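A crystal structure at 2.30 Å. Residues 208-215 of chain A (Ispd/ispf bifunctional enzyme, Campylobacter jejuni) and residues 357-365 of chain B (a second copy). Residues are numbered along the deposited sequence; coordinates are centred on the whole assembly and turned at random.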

ATOM      1  N   PHE A 208     -15.933  -8.928  -8.935  1.00 32.41           N
ATOM      2  CA  PHE A 208     -16.686  -9.688  -7.943  1.00 33.89           C
ATOM      3  C   PHE A 208     -18.125  -9.933  -8.347  1.00 32.20           C
ATOM      4  O   PHE A 208     -18.904 -10.400  -7.531  1.00 32.60           O
ATOM      5  CB  PHE A 208     -16.616  -9.025  -6.555  1.00 35.40           C
ATOM      6  CG  PHE A 208     -15.219  -9.015  -5.952  1.00 45.20           C
ATOM      7  CD1 PHE A 208     -14.661  -7.831  -5.467  1.00 56.30           C
ATOM      8  CD2 PHE A 208     -14.452 -10.182  -5.894  1.00 48.30           C
ATOM      9  CE1 PHE A 208     -13.358  -7.816  -4.922  1.00 60.04           C
ATOM     10  CE2 PHE A 208     -13.155 -10.172  -5.357  1.00 53.24           C
ATOM     11  CZ  PHE A 208     -12.614  -8.989  -4.870  1.00 55.90           C
ATOM     12  N   GLU A 209     -18.478  -9.644  -9.601  1.00 30.29           N
ATOM     13  CA  GLU A 209     -19.862  -9.849 -10.053  1.00 30.57           C
ATOM     14  C   GLU A 209     -20.305 -11.283  -9.878  1.00 29.25           C
ATOM     15  O   GLU A 209     -19.529 -12.239 -10.085  1.00 30.34           O
ATOM     16  CB  GLU A 209     -20.099  -9.379 -11.503  1.00 30.70           C
ATOM     17  CG  GLU A 209     -19.994  -7.874 -11.674  1.00 34.73           C
ATOM     18  CD  GLU A 209     -20.551  -7.345 -12.997  1.00 42.12           C
ATOM     19  OE1 GLU A 209     -20.966  -6.159 -13.043  1.00 43.60           O
ATOM     20  OE2 GLU A 209     -20.558  -8.083 -13.995  1.00 37.41           O
ATOM     21  N   ILE A 210     -21.554 -11.429  -9.469  1.00 26.78           N
ATOM     22  CA  ILE A 210     -22.134 -12.742  -9.261  1.00 27.23           C
ATOM     23  C   ILE A 210     -23.427 -12.863 -10.079  1.00 27.43           C
ATOM     24  O   ILE A 210     -24.268 -11.964 -10.049  1.00 25.74           O
ATOM     25  CB  ILE A 210     -22.347 -13.020  -7.740  1.00 26.59           C
ATOM     26  CG1 ILE A 210     -20.985 -13.085  -7.035  1.00 26.64           C
ATOM     27  CG2 ILE A 210     -23.136 -14.310  -7.514  1.00 21.20           C
ATOM     28  CD1 ILE A 210     -21.059 -13.229  -5.506  1.00 25.77           C
ATOM     29  N   PHE A 211     -23.558 -13.973 -10.811  1.00 26.89           N
ATOM     30  CA  PHE A 211     -24.674 -14.177 -11.732  1.00 27.40           C
ATOM     31  C   PHE A 211     -25.685 -15.176 -11.200  1.00 27.85           C
ATOM     32  O   PHE A 211     -25.308 -16.262 -10.730  1.00 27.08           O
ATOM     33  CB  PHE A 211     -24.148 -14.658 -13.087  1.00 27.71           C
ATOM     34  CG  PHE A 211     -23.339 -13.635 -13.812  1.00 26.49           C
ATOM     35  CD1 PHE A 211     -22.124 -13.193 -13.293  1.00 26.99           C
ATOM     36  CD2 PHE A 211     -23.782 -13.121 -15.026  1.00 25.63           C
ATOM     37  CE1 PHE A 211     -21.375 -12.242 -13.960  1.00 30.96           C
ATOM     38  CE2 PHE A 211     -23.040 -12.172 -15.702  1.00 30.49           C
ATOM     39  CZ  PHE A 211     -21.840 -11.723 -15.168  1.00 32.28           C
ATOM     40  N   THR A 212     -26.962 -14.812 -11.287  1.00 27.94           N
ATOM     41  CA  THR A 212     -28.051 -15.661 -10.810  1.00 31.22           C
ATOM     42  C   THR A 212     -28.601 -16.516 -11.941  1.00 30.43           C
ATOM     43  O   THR A 212     -28.706 -16.047 -13.069  1.00 29.29           O
ATOM     44  CB  THR A 212     -29.232 -14.818 -10.211  1.00 33.15           C
ATOM     45  OG1 THR A 212     -30.316 -15.700  -9.887  1.00 37.55           O
ATOM     46  CG2 THR A 212     -29.894 -13.909 -11.271  1.00 30.74           C
ATOM     47  N   GLY A 213     -28.966 -17.756 -11.621  1.00 29.70           N
ATOM     48  CA  GLY A 213     -29.660 -18.628 -12.556  1.00 27.09           C
ATOM     49  C   GLY A 213     -30.887 -19.254 -11.914  1.00 28.40           C
ATOM     50  O   GLY A 213     -30.884 -19.575 -10.723  1.00 29.10           O
ATOM     51  N   ASN A 214     -31.955 -19.404 -12.692  1.00 29.37           N
ATOM     52  CA  ASN A 214     -33.118 -20.159 -12.237  1.00 30.80           C
ATOM     53  C   ASN A 214     -33.381 -21.345 -13.162  1.00 31.13           C
ATOM     54  O   ASN A 214     -32.970 -21.345 -14.309  1.00 31.09           O
ATOM     55  CB  ASN A 214     -34.362 -19.260 -12.058  1.00 30.04           C
ATOM     56  CG  ASN A 214     -34.891 -18.686 -13.364  1.00 34.60           C
ATOM     57  OD1 ASN A 214     -35.203 -19.417 -14.295  1.00 40.56           O
ATOM     58  ND2 ASN A 214     -35.027 -17.367 -13.420  1.00 39.08           N
ATOM     59  N   GLY A 215     -34.047 -22.360 -12.641  1.00 30.65           N
ATOM     60  CA  GLY A 215     -34.380 -23.530 -13.411  1.00 31.89           C
ATOM     61  C   GLY A 215     -35.710 -24.013 -12.900  1.00 33.61           C
ATOM     62  O   GLY A 215     -35.957 -24.055 -11.688  1.00 33.53           O
TER
ATOM     63  N   VAL B 357     -44.267 -16.827 -16.564  1.00 30.96           N
ATOM     64  CA  VAL B 357     -42.861 -16.479 -16.722  1.00 29.59           C
ATOM     65  C   VAL B 357     -42.196 -16.261 -15.351  1.00 30.21           C
ATOM     66  O   VAL B 357     -42.659 -15.447 -14.544  1.00 29.59           O
ATOM     67  CB  VAL B 357     -42.666 -15.245 -17.638  1.00 29.15           C
ATOM     68  CG1 VAL B 357     -41.191 -14.916 -17.761  1.00 28.49           C
ATOM     69  CG2 VAL B 357     -43.296 -15.475 -19.051  1.00 25.73           C
ATOM     70  N   LEU B 358     -41.129 -17.016 -15.098  1.00 29.82           N
ATOM     71  CA  LEU B 358     -40.283 -16.823 -13.924  1.00 29.78           C
ATOM     72  C   LEU B 358     -39.026 -16.044 -14.320  1.00 30.02           C
ATOM     73  O   LEU B 358     -38.321 -16.436 -15.263  1.00 30.83           O
ATOM     74  CB  LEU B 358     -39.895 -18.176 -13.313  1.00 30.14           C
ATOM     75  CG  LEU B 358     -38.911 -18.142 -12.131  1.00 34.71           C
ATOM     76  CD1 LEU B 358     -39.579 -17.541 -10.879  1.00 28.11           C
ATOM     77  CD2 LEU B 358     -38.329 -19.540 -11.837  1.00 32.47           C
ATOM     78  N   SER B 359     -38.746 -14.960 -13.597  1.00 28.50           N
ATOM     79  CA  SER B 359     -37.560 -14.133 -13.817  1.00 28.74           C
ATOM     80  C   SER B 359     -36.680 -14.063 -12.576  1.00 29.98           C
ATOM     81  O   SER B 359     -37.189 -14.010 -11.457  1.00 30.28           O
ATOM     82  CB  SER B 359     -37.947 -12.697 -14.212  1.00 28.19           C
ATOM     83  OG  SER B 359     -38.738 -12.674 -15.386  1.00 31.67           O
ATOM     84  N   SER B 360     -35.361 -14.061 -12.788  1.00 29.55           N
ATOM     85  CA  SER B 360     -34.395 -13.791 -11.730  1.00 30.79           C
ATOM     86  C   SER B 360     -33.404 -12.733 -12.197  1.00 29.35           C
ATOM     87  O   SER B 360     -32.932 -12.747 -13.341  1.00 29.89           O
ATOM     88  CB  SER B 360     -33.616 -15.040 -11.300  1.00 28.79           C
ATOM     89  OG  SER B 360     -34.481 -16.131 -11.095  1.00 40.83           O
ATOM     90  N   VAL B 361     -33.048 -11.862 -11.269  1.00 27.87           N
ATOM     91  CA  VAL B 361     -32.188 -10.729 -11.547  1.00 29.18           C
ATOM     92  C   VAL B 361     -31.192 -10.582 -10.379  1.00 29.85           C
ATOM     93  O   VAL B 361     -31.512 -10.918  -9.238  1.00 30.10           O
ATOM     94  CB  VAL B 361     -33.121  -9.514 -11.701  1.00 31.12           C
ATOM     95  CG1 VAL B 361     -32.626  -8.285 -10.992  1.00 32.19           C
ATOM     96  CG2 VAL B 361     -33.490  -9.306 -13.161  1.00 29.19           C
ATOM     97  N   ASN B 362     -29.973 -10.140 -10.681  1.00 30.37           N
ATOM     98  CA  ASN B 362     -29.014  -9.740  -9.662  1.00 30.07           C
ATOM     99  C   ASN B 362     -28.669  -8.274  -9.914  1.00 30.85           C
ATOM    100  O   ASN B 362     -28.379  -7.881 -11.046  1.00 29.42           O
ATOM    101  CB  ASN B 362     -27.753 -10.616  -9.701  1.00 30.62           C
ATOM    102  CG  ASN B 362     -27.795 -11.769  -8.693  1.00 32.28           C
ATOM    103  OD1 ASN B 362     -28.762 -11.935  -7.950  1.00 36.31           O
ATOM    104  ND2 ASN B 362     -26.732 -12.553  -8.655  1.00 26.02           N
ATOM    105  N   LEU B 363     -28.755  -7.470  -8.860  1.00 30.63           N
ATOM    106  CA  LEU B 363     -28.437  -6.053  -8.908  1.00 31.52           C
ATOM    107  C   LEU B 363     -27.239  -5.798  -8.004  1.00 32.36           C
ATOM    108  O   LEU B 363     -27.147  -6.372  -6.912  1.00 31.62           O
ATOM    109  CB  LEU B 363     -29.593  -5.236  -8.334  1.00 32.22           C
ATOM    110  CG  LEU B 363     -30.860  -4.859  -9.077  1.00 34.26           C
ATOM    111  CD1 LEU B 363     -31.656  -3.876  -8.165  1.00 26.99           C
ATOM    112  CD2 LEU B 363     -30.553  -4.243 -10.459  1.00 34.05           C
ATOM    113  N   LYS B 364     -26.341  -4.927  -8.454  1.00 32.28           N
ATOM    114  CA  LYS B 364     -25.260  -4.422  -7.610  1.00 32.21           C
ATOM    115  C   LYS B 364     -25.416  -2.911  -7.519  1.00 33.36           C
ATOM    116  O   LYS B 364     -26.248  -2.331  -8.223  1.00 33.99           O
ATOM    117  CB  LYS B 364     -23.907  -4.747  -8.229  1.00 31.51           C
ATOM    118  CG  LYS B 364     -23.648  -3.993  -9.511  1.00 29.21           C
ATOM    119  CD  LYS B 364     -22.343  -4.395 -10.153  1.00 33.18           C
ATOM    120  CE  LYS B 364     -22.176  -3.695 -11.493  1.00 38.23           C
ATOM    121  NZ  LYS B 364     -20.774  -3.720 -11.986  1.00 42.43           N
ATOM    122  N   TYR B 365     -24.616  -2.281  -6.665  1.00 32.67           N
ATOM    123  CA  TYR B 365     -24.569  -0.821  -6.606  1.00 33.33           C
ATOM    124  C   TYR B 365     -23.818  -0.260  -7.797  1.00 33.59           C
ATOM    125  O   TYR B 365     -22.754  -0.758  -8.168  1.00 33.54           O
ATOM    126  CB  TYR B 365     -23.897  -0.336  -5.318  1.00 31.15           C
ATOM    127  CG  TYR B 365     -24.657  -0.686  -4.066  1.00 29.63           C
ATOM    128  CD1 TYR B 365     -24.016  -1.317  -2.999  1.00 31.54           C
ATOM    129  CD2 TYR B 365     -26.006  -0.370  -3.931  1.00 28.83           C
ATOM    130  CE1 TYR B 365     -24.692  -1.630  -1.827  1.00 28.72           C
ATOM    131  CE2 TYR B 365     -26.707  -0.694  -2.755  1.00 29.56           C
ATOM    132  CZ  TYR B 365     -26.031  -1.331  -1.715  1.00 33.99           C
ATOM    133  OH  TYR B 365     -26.690  -1.654  -0.552  1.00 38.31           O
TER
HETATM  134  O   HOH W   1     -31.355 -13.418  -7.982  1.00 42.60           O
HETATM  135  O   HOH W   2     -32.746 -17.775  -9.208  1.00 47.45           O

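The chain A strand and strand 357-365 of chain B run nearly antiparallel, at 169° between their N-to-C directions, with axes no closer than 6.4 Å. That separation is wider than the spacing of paired strands in a sheet, and each hydrogen bond across the contact involves at least one side chain. Together the two stretches bury 452 Å², and Asn A214, Thr A212 and Asn B362 account for about half of it.

Asn A214 covers the most, 79 Å². Its CA-to-CB bond points toward chain B, and with chi1 in the p well ND2 donates to Ser B360 OG at 2.7 Å, with an N-H...acceptor angle of 167° that makes the bond nearly linear. The same ND2 lies 3.4 Å from Ser B360 N, but both are donors, so that proximity is not a bond. CG of Asn A214, the carbon of its amide group, also packs 3.9 Å from CD2 of Leu B358.

Thr A212 also points toward chain B, but its direct contacts are van der Waals: OG1 is 3.6 Å from Ser B360 CB, and CG2 is 3.7 Å from Val B361 C. Water extends its polar reach. Water 1 lies 3.1 Å from Thr A212 OG1 and donates to Val B361 O at 2.8 Å; water 2 joins Thr A212 OG1 (3.3 Å) to Ser B360 OG (3.0 Å) and donates to Gly A213 O at 3.0 Å.

Asn B362 reaches the opposing backbone: its ND2 donates to Ile A210 O at 2.9 Å and 165°. Its chi1 of -96° lies between wells.

Beyond these, Lys B364 extends through t angles from chi2 to chi4, bringing NZ 2.7 Å from Glu A209 OE1 in a hydrogen-bonded salt bridge, although the CA atoms of this pair are 8.0 Å apart.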